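Local coordinates for protein TSC1 N-terminal domain (Chaetomium thermophilum, PDB 7A0M) that probably contributes, as the N-terminal domain of TSC1, to the binding of lysosomal phosphoinositides that TSC complex translocation and mTORC1 regulation require, at residues 178-192 and 205-218. Sequence-based numbering, arbitrary orientation.
Sequences LAFGKKDPKGFMNAL and AFSLLCAFVNSGPP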
loop_
_atom_site.group_PDB
_atom_site.type_symbol
_atom_site.label_atom_id
_atom_site.label_comp_id
_atom_site.label_asym_id
_atom_site.label_seq_id
_atom_site.Cartn_x
_atom_site.Cartn_y
_atom_site.Cartn_z
ATOM N N LEU B 178 34.843 19.658 -3.115
ATOM C CA LEU B 178 33.625 19.857 -2.336
ATOM C C LEU B 178 33.542 21.279 -1.793
ATOM O O LEU B 178 32.455 21.863 -1.731
ATOM C CB LEU B 178 33.561 18.838 -1.200
ATOM C CG LEU B 178 33.243 17.403 -1.629
ATOM C CD1 LEU B 178 33.059 16.502 -0.417
ATOM C CD2 LEU B 178 32.015 17.366 -2.524
ATOM N N ALA B 179 34.681 21.853 -1.395
ATOM C CA ALA B 179 34.684 23.229 -0.906
ATOM C C ALA B 179 34.348 24.208 -2.023
ATOM O O ALA B 179 33.537 25.123 -1.836
ATOM C CB ALA B 179 36.040 23.564 -0.284
ATOM N N PHE B 180 34.969 24.036 -3.192
ATOM C CA PHE B 180 34.624 24.870 -4.340
ATOM C C PHE B 180 33.186 24.628 -4.781
ATOM O O PHE B 180 32.492 25.561 -5.204
ATOM C CB PHE B 180 35.592 24.609 -5.493
ATOM C CG PHE B 180 36.879 25.374 -5.391
ATOM C CD1 PHE B 180 36.953 26.690 -5.814
ATOM C CD2 PHE B 180 38.016 24.776 -4.878
ATOM C CE1 PHE B 180 38.137 27.394 -5.721
ATOM C CE2 PHE B 180 39.200 25.474 -4.785
ATOM C CZ PHE B 180 39.262 26.784 -5.204
ATOM N N GLY B 181 32.723 23.381 -4.692
ATOM C CA GLY B 181 31.354 23.086 -5.077
ATOM C C GLY B 181 30.340 23.661 -4.107
ATOM O O GLY B 181 29.253 24.082 -4.508
ATOM N N LYS B 182 30.677 23.680 -2.814
ATOM C CA LYS B 182 29.792 24.298 -1.833
ATOM C C LYS B 182 29.665 25.799 -2.064
ATOM O O LYS B 182 28.599 26.377 -1.827
ATOM C CB LYS B 182 30.301 24.020 -0.419
ATOM C CG LYS B 182 29.365 24.489 0.683
ATOM C CD LYS B 182 29.979 24.278 2.058
ATOM C CE LYS B 182 28.943 24.449 3.157
ATOM N NZ LYS B 182 29.386 23.835 4.438
ATOM N N LYS B 183 30.737 26.441 -2.531
ATOM C CA LYS B 183 30.703 27.878 -2.776
ATOM C C LYS B 183 30.002 28.205 -4.090
ATOM O O LYS B 183 29.265 29.194 -4.174
ATOM C CB LYS B 183 32.126 28.439 -2.771
ATOM C CG LYS B 183 32.199 29.951 -2.661
ATOM C CD LYS B 183 31.883 30.399 -1.241
ATOM C CE LYS B 183 31.729 31.909 -1.151
ATOM N NZ LYS B 183 32.958 32.620 -1.599
ATOM N N ASP B 184 30.217 27.387 -5.119
ATOM C CA ASP B 184 29.651 27.601 -6.452
ATOM C C ASP B 184 29.046 26.288 -6.928
ATOM O O ASP B 184 29.666 25.547 -7.703
ATOM C CB ASP B 184 30.714 28.111 -7.426
ATOM C CG ASP B 184 30.142 28.464 -8.786
ATOM O OD1 ASP B 184 28.905 28.594 -8.900
ATOM O OD2 ASP B 184 30.933 28.613 -9.742
ATOM N N PRO B 185 27.831 25.964 -6.474
ATOM C CA PRO B 185 27.220 24.685 -6.881
ATOM C C PRO B 185 26.947 24.587 -8.371
ATOM O O PRO B 185 27.188 23.531 -8.968
ATOM C CB PRO B 185 25.921 24.648 -6.062
ATOM C CG PRO B 185 26.145 25.610 -4.932
ATOM C CD PRO B 185 27.004 26.690 -5.498
ATOM N N LYS B 186 26.449 25.660 -8.990
ATOM C CA LYS B 186 26.202 25.628 -10.430
ATOM C C LYS B 186 27.501 25.459 -11.207
ATOM O O LYS B 186 27.563 24.682 -12.166
ATOM C CB LYS B 186 25.476 26.898 -10.872
ATOM C CG LYS B 186 25.300 26.999 -12.379
ATOM C CD LYS B 186 24.428 28.180 -12.768
ATOM C CE LYS B 186 24.482 28.426 -14.270
ATOM N NZ LYS B 186 24.365 27.161 -15.049
ATOM N N GLY B 187 28.550 26.183 -10.809
ATOM C CA GLY B 187 29.835 26.023 -11.468
ATOM C C GLY B 187 30.410 24.629 -11.305
ATOM O O GLY B 187 31.062 24.107 -12.213
ATOM N N PHE B 188 30.186 24.011 -10.142
ATOM C CA PHE B 188 30.660 22.646 -9.931
ATOM C C PHE B 188 30.020 21.678 -10.919
ATOM O O PHE B 188 30.689 20.785 -11.449
ATOM C CB PHE B 188 30.376 22.199 -8.497
ATOM C CG PHE B 188 30.823 20.795 -8.204
ATOM C CD1 PHE B 188 32.138 20.529 -7.859
ATOM C CD2 PHE B 188 29.933 19.738 -8.288
ATOM C CE1 PHE B 188 32.554 19.236 -7.595
ATOM C CE2 PHE B 188 30.342 18.445 -8.030
ATOM C CZ PHE B 188 31.653 18.193 -7.681
HETATM N N MSE B 189 28.727 21.840 -11.177
HETATM C CA MSE B 189 27.993 20.894 -12.006
HETATM C C MSE B 189 28.142 21.201 -13.496
HETATM O O MSE B 189 28.015 20.306 -14.332
HETATM C CB MSE B 189 26.519 20.878 -11.596
HETATM C CG MSE B 189 26.311 20.320 -10.192
HETATM SE SE MSE B 189 24.464 20.317 -9.575
HETATM C CE MSE B 189 24.215 22.233 -9.320
ATOM N N ASN B 190 28.412 22.465 -13.827
ATOM C CA ASN B 190 28.788 22.798 -15.197
ATOM C C ASN B 190 30.127 22.168 -15.558
ATOM O O ASN B 190 30.283 21.585 -16.638
ATOM C CB ASN B 190 28.846 24.315 -15.383
ATOM C CG ASN B 190 27.555 24.889 -15.927
ATOM O OD1 ASN B 190 27.015 25.855 -15.388
ATOM N ND2 ASN B 190 27.049 24.292 -17.001
ATOM N N ALA B 191 31.110 22.280 -14.662
ATOM C CA ALA B 191 32.420 21.691 -14.912
ATOM C C ALA B 191 32.353 20.168 -14.929
ATOM O O ALA B 191 33.073 19.518 -15.696
ATOM C CB ALA B 191 33.419 22.177 -13.863
ATOM N N LEU B 192 31.499 19.580 -14.086
ATOM C CA LEU B 192 31.384 18.126 -14.050
ATOM C C LEU B 192 30.722 17.582 -15.310
ATOM O O LEU B 192 30.998 16.446 -15.713
ATOM C CB LEU B 192 30.603 17.689 -12.809
ATOM C CG LEU B 192 30.528 16.183 -12.548
ATOM C CD1 LEU B 192 31.913 15.622 -12.257
ATOM C CD2 LEU B 192 29.568 15.875 -11.411
ATOM N N ALA B 205 32.681 10.432 -12.673
ATOM C CA ALA B 205 31.922 11.676 -12.573
ATOM C C ALA B 205 30.618 11.476 -11.809
ATOM O O ALA B 205 30.255 12.302 -10.965
ATOM C CB ALA B 205 31.646 12.236 -13.968
ATOM N N PHE B 206 29.898 10.389 -12.094
ATOM C CA PHE B 206 28.663 10.114 -11.366
ATOM C C PHE B 206 28.941 9.816 -9.899
ATOM O O PHE B 206 28.147 10.183 -9.024
ATOM C CB PHE B 206 27.915 8.954 -12.021
ATOM C CG PHE B 206 27.152 9.343 -13.255
ATOM C CD1 PHE B 206 26.842 10.670 -13.503
ATOM C CD2 PHE B 206 26.750 8.383 -14.169
ATOM C CE1 PHE B 206 26.141 11.032 -14.638
ATOM C CE2 PHE B 206 26.051 8.740 -15.307
ATOM C CZ PHE B 206 25.745 10.066 -15.541
ATOM N N SER B 207 30.059 9.146 -9.609
ATOM C CA SER B 207 30.436 8.901 -8.221
ATOM C C SER B 207 30.718 10.208 -7.491
ATOM O O SER B 207 30.280 10.399 -6.350
ATOM C CB SER B 207 31.652 7.977 -8.162
ATOM O OG SER B 207 31.352 6.704 -8.707
ATOM N N LEU B 208 31.453 11.118 -8.134
ATOM C CA LEU B 208 31.738 12.410 -7.519
ATOM C C LEU B 208 30.465 13.224 -7.327
ATOM O O LEU B 208 30.334 13.963 -6.343
ATOM C CB LEU B 208 32.745 13.182 -8.372
ATOM C CG LEU B 208 33.188 14.549 -7.851
ATOM C CD1 LEU B 208 33.924 14.409 -6.529
ATOM C CD2 LEU B 208 34.055 15.249 -8.879
ATOM N N LEU B 209 29.517 13.109 -8.261
ATOM C CA LEU B 209 28.237 13.793 -8.104
ATOM C C LEU B 209 27.495 13.299 -6.869
ATOM O O LEU B 209 26.927 14.098 -6.116
ATOM C CB LEU B 209 27.382 13.608 -9.355
ATOM C CG LEU B 209 25.989 14.243 -9.317
ATOM C CD1 LEU B 209 26.077 15.734 -9.025
ATOM C CD2 LEU B 209 25.253 13.995 -10.625
ATOM N N CYS B 210 27.482 11.981 -6.650
ATOM C CA CYS B 210 26.859 11.437 -5.447
ATOM C C CYS B 210 27.535 11.968 -4.190
ATOM O O CYS B 210 26.859 12.340 -3.223
ATOM C CB CYS B 210 26.905 9.909 -5.478
ATOM S SG CYS B 210 25.906 9.154 -6.784
ATOM N N ALA B 211 28.869 12.007 -4.183
ATOM C CA ALA B 211 29.586 12.563 -3.039
ATOM C C ALA B 211 29.276 14.045 -2.866
ATOM O O ALA B 211 29.197 14.542 -1.737
ATOM C CB ALA B 211 31.089 12.341 -3.202
ATOM N N PHE B 212 29.106 14.767 -3.976
ATOM C CA PHE B 212 28.785 16.188 -3.898
ATOM C C PHE B 212 27.415 16.412 -3.269
ATOM O O PHE B 212 27.278 17.193 -2.320
ATOM C CB PHE B 212 28.842 16.814 -5.291
ATOM C CG PHE B 212 28.495 18.275 -5.313
ATOM C CD1 PHE B 212 29.244 19.190 -4.592
ATOM C CD2 PHE B 212 27.422 18.733 -6.058
ATOM C CE1 PHE B 212 28.926 20.535 -4.612
ATOM C CE2 PHE B 212 27.100 20.078 -6.083
ATOM C CZ PHE B 212 27.853 20.980 -5.360
ATOM N N VAL B 213 26.386 15.736 -3.788
ATOM C CA VAL B 213 25.043 15.875 -3.229
ATOM C C VAL B 213 25.009 15.411 -1.779
ATOM O O VAL B 213 24.276 15.972 -0.954
ATOM C CB VAL B 213 24.027 15.106 -4.097
ATOM C CG1 VAL B 213 22.623 15.235 -3.527
ATOM C CG2 VAL B 213 24.070 15.611 -5.532
ATOM N N ASN B 214 25.809 14.399 -1.436
ATOM C CA ASN B 214 25.810 13.890 -0.068
ATOM C C ASN B 214 26.459 14.876 0.896
ATOM O O ASN B 214 26.139 14.874 2.090
ATOM C CB ASN B 214 26.515 12.537 -0.008
ATOM C CG ASN B 214 26.203 11.776 1.266
ATOM O OD1 ASN B 214 25.139 11.167 1.393
ATOM N ND2 ASN B 214 27.129 11.805 2.216
ATOM N N SER B 215 27.368 15.721 0.404
ATOM C CA SER B 215 28.017 16.721 1.245
ATOM C C SER B 215 27.079 17.854 1.642
ATOM O O SER B 215 27.502 18.757 2.375
ATOM C CB SER B 215 29.245 17.292 0.531
ATOM O OG SER B 215 28.872 18.004 -0.635
ATOM N N GLY B 216 25.831 17.826 1.182
ATOM C CA GLY B 216 24.853 18.834 1.513
ATOM C C GLY B 216 25.198 20.231 1.032
ATOM O O GLY B 216 25.319 21.165 1.831
ATOM N N PRO B 217 25.362 20.410 -0.276
ATOM C CA PRO B 217 25.631 21.744 -0.803
ATOM C C PRO B 217 24.332 22.496 -1.023
ATOM O O PRO B 217 23.262 21.879 -1.154
ATOM C CB PRO B 217 26.340 21.454 -2.132
ATOM C CG PRO B 217 25.680 20.201 -2.601
ATOM C CD PRO B 217 25.296 19.411 -1.361
ATOM N N PRO B 218 24.372 23.821 -1.068
ATOM C CA PRO B 218 23.145 24.591 -1.283
ATOM C C PRO B 218 22.785 24.666 -2.761
ATOM O O PRO B 218 23.585 24.357 -3.645
ATOM C CB PRO B 218 23.506 25.972 -0.732
ATOM C CG PRO B 218 24.970 26.086 -1.001
ATOM C CD PRO B 218 25.534 24.694 -0.820
#
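F212 and F188 stack face to face where helix 199-214 packs against the helices 168-183 and 185-196. The ring centroids lie 4.0 Å apart, with the planes tilted by 28°. The two side chains run past each other in opposite directions. With CG anti to the backbone N (chi1 179°), F212 carries its ring over F188. F212 CB lies 3.5 Å from F188 CE2. F212 CG comes to 3.3 Å from the same F188 CE2. On one edge, F212 CD1 meets L178 CD2 at 3.9 Å and F212 CE1 meets G181 C at 3.5 Å. F212 CD2 lies 3.5 Å from F188 CD2. F212 CE2 has CG of selenomethionine M189 nearby, coming in obliquely. At the tip, F212 CZ lies 3.5 Å from G181 O, which sits in the F212 ring plane. P217 CG, from the same segment, lies over the rim of the opposite face. F212 is thus a knob in the hole formed by L178, G181, F188 and M189. A CB at G181 would collide with the F212 ring. With an alanine at F212, the F188 face would probably lose its stacking partner and a gap would open among L178, G181 and M189.

Farther along, helices 185-192 and 205-214 run nearly antiparallel (168°). L192 reaches A205, L208 and L209 there. F188 also touches L145, so the packing continues to helix 142-153. D184 caps helix 185-196 through G187 N, at the break after helix 168-183. No hydrogen bond joins the two segments. The contact therefore rests on apolar packing and one aromatic stack, within an all-helical fold.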